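Penicillin-binding protein activator LpoB (Salmonella enterica subsp. enterica serovar Typhimurium, PDB 4Q6V) probably regulates peptidoglycan synthesis as an outer-membrane lipoprotein essential for penicillin-binding protein 1B function; this chain is its C-terminal domain. Local coordinates at residues A[24-38]-A[95-108]. Residues are numbered along the deposited sequence; the frame is centred on the assembly and turned at random.
Sequences SVLLVDSVNNRTNGS and GAQYVLYSSASGNV
Ser24 meets the Tyr98 ring at its edge, in the ring plane, with OG 3.2 Å from CE2. One face of that ring carries CG of Gln97, toward the rim. Tyr98 OH is hydrogen-bonded to Gly19 O and Thr21 N, and Ser24 OG to Thr21 O, so both hydroxyls are engaged by backbone just before 24-38. On Tyr101, CG1 of Val99 lies over one face near the rim. The Asp29 carboxylate approaches Tyr101 with its plane 66° from the ring, OD2 being 3.4 Å from CD1. The Arg34 chain bends at chi3 (-60°). This sets its guanidinium with Ser105 CB over one face, toward the rim, while Ser103 OG sits at the edge.

Strands 25-35 and 98-106 are parallel neighbours in the mixed sheet, joined through helices 41-54, 63-72 and 84-94 and short strand 59-60. Their backbones form two ladders. In the first, Leu100 N binds Leu27 O at 2.9 Å, almost straight. In the second, Arg34 N meets Ala104 O at 2.7 Å. The register slips by one residue between Val28 and Asn32. Leu26 CD1 packs 3.5 Å from Tyr98 CB, with Leu100 beside it. Leu27 and Val99 lie side by side on the other face, toward helix 84-94.

Beyond the strands, Asn36 OD1 accepts from Val108 N at 2.7 Å. Within 24-38, Asn33 OD1 takes Thr35 N in an Asx turn, and Thr35 OG1 takes Gly37 N in an ST turn. Asn33 ND2 also donates to Gly37 O, which fixes the rotation of its amide.

Mostly apolar side chains back the first ladder. Along the second, Val31 and Ala104 are buried, while Asn32, Ser103 and Arg34 share the more exposed face. Where strand pairing lapses, a water between Ser30 O and Ser102 N, and Asn36 OD1 at Val108 N, satisfy backbone groups instead.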
loop_
_atom_site.group_PDB
_atom_site.type_symbol
_atom_site.label_atom_id
_atom_site.label_comp_id
_atom_site.label_asym_id
_atom_site.label_seq_id
_atom_site.Cartn_x
_atom_site.Cartn_y
_atom_site.Cartn_z
ATOM N N SER A 24 12.906 5.873 -3.517
ATOM C CA SER A 24 12.540 5.136 -4.738
ATOM C C SER A 24 11.050 5.319 -5.024
ATOM O O SER A 24 10.327 5.977 -4.261
ATOM C CB SER A 24 12.939 3.665 -4.618
ATOM O OG SER A 24 12.451 3.173 -3.408
ATOM N N VAL A 25 10.615 4.818 -6.171
ATOM C CA VAL A 25 9.257 5.037 -6.611
ATOM C C VAL A 25 8.441 3.866 -6.056
ATOM O O VAL A 25 8.738 2.663 -6.269
ATOM C CB VAL A 25 9.176 5.117 -8.127
ATOM C CG1 VAL A 25 7.739 5.393 -8.573
ATOM C CG2 VAL A 25 10.147 6.177 -8.679
ATOM N N LEU A 26 7.388 4.217 -5.343
ATOM C CA LEU A 26 6.581 3.221 -4.609
ATOM C C LEU A 26 5.143 3.368 -5.051
ATOM O O LEU A 26 4.592 4.443 -4.995
ATOM C CB LEU A 26 6.790 3.374 -3.116
ATOM C CG LEU A 26 5.792 2.603 -2.241
ATOM C CD1 LEU A 26 6.071 1.101 -2.220
ATOM C CD2 LEU A 26 5.865 3.186 -0.844
ATOM N N LEU A 27 4.534 2.278 -5.502
ATOM C CA LEU A 27 3.120 2.189 -5.695
ATOM C C LEU A 27 2.362 1.716 -4.454
ATOM O O LEU A 27 2.502 0.591 -4.011
ATOM C CB LEU A 27 2.825 1.272 -6.894
ATOM C CG LEU A 27 1.364 1.017 -7.233
ATOM C CD1 LEU A 27 0.575 2.300 -7.233
ATOM C CD2 LEU A 27 1.174 0.244 -8.536
ATOM N N VAL A 28 1.536 2.592 -3.911
ATOM C CA VAL A 28 0.810 2.304 -2.660
ATOM C C VAL A 28 -0.611 1.844 -2.979
ATOM O O VAL A 28 -1.470 2.640 -3.378
ATOM C CB VAL A 28 0.715 3.567 -1.755
ATOM C CG1 VAL A 28 -0.115 3.283 -0.504
ATOM C CG2 VAL A 28 2.089 4.020 -1.388
ATOM N N ASP A 29 -0.845 0.542 -2.830
ATOM C CA ASP A 29 -2.165 -0.003 -3.112
ATOM C C ASP A 29 -3.109 0.496 -2.003
ATOM O O ASP A 29 -2.667 0.744 -0.874
ATOM C CB ASP A 29 -2.096 -1.527 -3.230
ATOM C CG ASP A 29 -3.128 -2.116 -4.158
ATOM O OD1 ASP A 29 -3.898 -1.347 -4.785
ATOM O OD2 ASP A 29 -3.150 -3.374 -4.231
ATOM N N SER A 30 -4.374 0.712 -2.365
ATOM C CA SER A 30 -5.350 1.246 -1.417
ATOM C C SER A 30 -5.623 0.177 -0.348
ATOM O O SER A 30 -5.654 -1.022 -0.636
ATOM C CB SER A 30 -6.613 1.746 -2.137
ATOM O OG SER A 30 -7.345 0.665 -2.666
ATOM N N VAL A 31 -5.750 0.628 0.893
ATOM C CA VAL A 31 -6.003 -0.252 2.019
ATOM C C VAL A 31 -7.319 -1.010 1.764
ATOM O O VAL A 31 -8.367 -0.413 1.425
ATOM C CB VAL A 31 -6.062 0.507 3.354
ATOM C CG1 VAL A 31 -6.294 -0.418 4.537
ATOM C CG2 VAL A 31 -4.851 1.408 3.567
ATOM N N ASN A 32 -7.252 -2.323 1.861
ATOM C CA ASN A 32 -8.372 -3.199 1.641
ATOM C C ASN A 32 -9.090 -3.597 2.944
ATOM O O ASN A 32 -8.511 -4.179 3.846
ATOM C CB ASN A 32 -7.890 -4.448 0.917
ATOM C CG ASN A 32 -8.945 -5.520 0.753
ATOM O OD1 ASN A 32 -10.077 -5.224 0.404
ATOM N ND2 ASN A 32 -8.581 -6.791 0.968
ATOM N N ASN A 33 -10.377 -3.311 2.991
ATOM C CA ASN A 33 -11.213 -3.598 4.164
ATOM C C ASN A 33 -11.779 -4.999 4.102
ATOM O O ASN A 33 -12.631 -5.288 3.257
ATOM C CB ASN A 33 -12.350 -2.592 4.254
ATOM C CG ASN A 33 -13.369 -2.918 5.360
ATOM O OD1 ASN A 33 -13.018 -3.509 6.368
ATOM N ND2 ASN A 33 -14.612 -2.434 5.207
ATOM N N ARG A 34 -11.291 -5.852 5.002
ATOM C CA ARG A 34 -11.796 -7.202 5.151
ATOM C C ARG A 34 -12.474 -7.406 6.516
ATOM O O ARG A 34 -12.661 -8.523 6.929
ATOM C CB ARG A 34 -10.643 -8.198 4.995
ATOM C CG ARG A 34 -9.879 -8.101 3.677
ATOM C CD ARG A 34 -9.253 -9.423 3.259
ATOM N NE ARG A 34 -8.301 -9.899 4.287
ATOM C CZ ARG A 34 -8.490 -10.919 5.150
ATOM N NH1 ARG A 34 -9.618 -11.649 5.134
ATOM N NH2 ARG A 34 -7.544 -11.231 6.051
ATOM N N THR A 35 -12.809 -6.344 7.227
ATOM C CA THR A 35 -13.498 -6.438 8.522
ATOM C C THR A 35 -14.981 -6.821 8.307
ATOM O O THR A 35 -15.482 -6.868 7.155
ATOM C CB THR A 35 -13.414 -5.141 9.340
ATOM O OG1 THR A 35 -14.310 -4.152 8.763
ATOM C CG2 THR A 35 -12.009 -4.565 9.326
ATOM N N ASN A 36 -15.684 -7.020 9.442
ATOM C CA ASN A 36 -17.121 -7.232 9.377
ATOM C C ASN A 36 -17.995 -5.984 9.209
ATOM O O ASN A 36 -19.215 -6.050 9.247
ATOM C CB ASN A 36 -17.577 -8.046 10.567
ATOM C CG ASN A 36 -17.467 -7.263 11.854
ATOM O OD1 ASN A 36 -16.453 -6.620 12.082
ATOM N ND2 ASN A 36 -18.555 -7.241 12.636
ATOM N N GLY A 37 -17.377 -4.824 9.066
ATOM C CA GLY A 37 -18.087 -3.563 8.977
ATOM C C GLY A 37 -17.518 -2.663 7.895
ATOM O O GLY A 37 -16.485 -2.987 7.304
ATOM N N SER A 38 -18.195 -1.542 7.638
ATOM C CA SER A 38 -17.716 -0.511 6.715
ATOM C C SER A 38 -16.600 0.362 7.294
ATOM O O SER A 38 -16.665 0.794 8.449
ATOM C CB SER A 38 -18.847 0.449 6.289
ATOM O OG SER A 38 -19.826 -0.235 5.533
ATOM N N GLY A 95 6.641 2.875 -13.720
ATOM C CA GLY A 95 8.012 2.950 -13.270
ATOM C C GLY A 95 8.270 2.717 -11.777
ATOM O O GLY A 95 9.241 3.207 -11.192
ATOM N N ALA A 96 7.419 1.922 -11.130
ATOM C CA ALA A 96 7.540 1.713 -9.676
ATOM C C ALA A 96 8.493 0.568 -9.409
ATOM O O ALA A 96 8.461 -0.446 -10.137
ATOM C CB ALA A 96 6.173 1.424 -9.105
ATOM N N GLN A 97 9.357 0.731 -8.420
ATOM C CA GLN A 97 10.273 -0.333 -7.980
ATOM C C GLN A 97 9.606 -1.283 -6.977
ATOM O O GLN A 97 9.933 -2.484 -6.924
ATOM C CB GLN A 97 11.523 0.312 -7.385
ATOM C CG GLN A 97 12.628 -0.678 -6.988
ATOM C CD GLN A 97 13.881 0.017 -6.440
ATOM O OE1 GLN A 97 14.005 1.255 -6.470
ATOM N NE2 GLN A 97 14.824 -0.774 -5.963
ATOM N N TYR A 98 8.671 -0.765 -6.182
ATOM C CA TYR A 98 7.956 -1.506 -5.188
ATOM C C TYR A 98 6.455 -1.346 -5.288
ATOM O O TYR A 98 5.940 -0.320 -5.752
ATOM C CB TYR A 98 8.397 -1.074 -3.783
ATOM C CG TYR A 98 9.879 -1.097 -3.495
ATOM C CD1 TYR A 98 10.534 -2.282 -3.166
ATOM C CD2 TYR A 98 10.622 0.058 -3.532
ATOM C CE1 TYR A 98 11.893 -2.295 -2.886
ATOM C CE2 TYR A 98 11.972 0.057 -3.269
ATOM C CZ TYR A 98 12.605 -1.111 -2.937
ATOM O OH TYR A 98 13.959 -1.078 -2.678
ATOM N N VAL A 99 5.751 -2.398 -4.849
ATOM C CA VAL A 99 4.327 -2.300 -4.584
ATOM C C VAL A 99 4.033 -2.594 -3.131
ATOM O O VAL A 99 4.510 -3.614 -2.565
ATOM C CB VAL A 99 3.502 -3.234 -5.504
ATOM C CG1 VAL A 99 2.089 -3.339 -5.024
ATOM C CG2 VAL A 99 3.502 -2.736 -6.921
ATOM N N LEU A 100 3.235 -1.732 -2.514
ATOM C CA LEU A 100 2.812 -1.955 -1.131
ATOM C C LEU A 100 1.351 -2.368 -1.033
ATOM O O LEU A 100 0.454 -1.590 -1.430
ATOM C CB LEU A 100 3.135 -0.737 -0.259
ATOM C CG LEU A 100 2.780 -0.868 1.225
ATOM C CD1 LEU A 100 3.562 -1.952 1.897
ATOM C CD2 LEU A 100 3.100 0.457 1.898
ATOM N N TYR A 101 1.134 -3.585 -0.543
ATOM C CA TYR A 101 -0.206 -4.007 -0.214
ATOM C C TYR A 101 -0.501 -3.814 1.260
ATOM O O TYR A 101 0.385 -4.045 2.070
ATOM C CB TYR A 101 -0.420 -5.449 -0.620
ATOM C CG TYR A 101 -0.041 -5.805 -2.042
ATOM C CD1 TYR A 101 -0.947 -5.661 -3.089
ATOM C CD2 TYR A 101 1.205 -6.378 -2.312
ATOM C CE1 TYR A 101 -0.622 -6.027 -4.388
ATOM C CE2 TYR A 101 1.538 -6.773 -3.608
ATOM C CZ TYR A 101 0.622 -6.598 -4.623
ATOM O OH TYR A 101 0.976 -6.947 -5.913
ATOM N N SER A 102 -1.729 -3.432 1.592
ATOM C CA SER A 102 -2.210 -3.380 2.967
ATOM C C SER A 102 -3.713 -3.678 3.089
ATOM O O SER A 102 -4.509 -3.461 2.145
ATOM C CB SER A 102 -1.816 -2.022 3.588
ATOM O OG SER A 102 -2.435 -0.981 2.909
ATOM N N SER A 103 -4.106 -4.193 4.249
ATOM C CA SER A 103 -5.504 -4.512 4.493
ATOM C C SER A 103 -5.782 -4.540 5.961
ATOM O O SER A 103 -4.870 -4.844 6.711
ATOM C CB SER A 103 -5.884 -5.878 3.903
ATOM O OG SER A 103 -5.307 -6.896 4.698
ATOM N N ALA A 104 -7.027 -4.209 6.328
ATOM C CA ALA A 104 -7.528 -4.268 7.694
ATOM C C ALA A 104 -8.538 -5.409 7.789
ATOM O O ALA A 104 -9.406 -5.528 6.934
ATOM C CB ALA A 104 -8.148 -2.951 8.128
ATOM N N SER A 105 -8.360 -6.283 8.766
ATOM C CA SER A 105 -9.204 -7.436 8.950
ATOM C C SER A 105 -9.634 -7.678 10.388
ATOM O O SER A 105 -9.229 -6.959 11.334
ATOM C CB SER A 105 -8.497 -8.656 8.359
ATOM O OG SER A 105 -7.283 -9.027 9.034
ATOM N N GLY A 106 -10.494 -8.677 10.564
ATOM C CA GLY A 106 -11.067 -8.985 11.893
ATOM C C GLY A 106 -12.277 -8.115 12.263
ATOM O O GLY A 106 -13.039 -7.738 11.392
ATOM N N ASN A 107 -12.423 -7.786 13.543
ATOM C CA ASN A 107 -13.579 -6.993 13.971
ATOM C C ASN A 107 -13.509 -5.524 13.600
ATOM O O ASN A 107 -12.452 -4.885 13.701
ATOM C CB ASN A 107 -13.756 -7.160 15.473
ATOM C CG ASN A 107 -15.051 -6.569 15.965
ATOM O OD1 ASN A 107 -16.122 -7.139 15.730
ATOM N ND2 ASN A 107 -14.976 -5.443 16.663
ATOM N N VAL A 108 -14.647 -4.939 13.218
ATOM C CA VAL A 108 -14.685 -3.579 12.746
ATOM C C VAL A 108 -14.141 -2.575 13.784
ATOM O O VAL A 108 -13.476 -1.591 13.465
ATOM C CB VAL A 108 -16.112 -3.212 12.264
ATOM C CG1 VAL A 108 -17.078 -3.180 13.432
ATOM C CG2 VAL A 108 -16.080 -1.899 11.485
HETATM O O HOH W 1 12.493 3.400 -7.932
HETATM O O HOH W 2 -3.724 -3.172 -0.591
#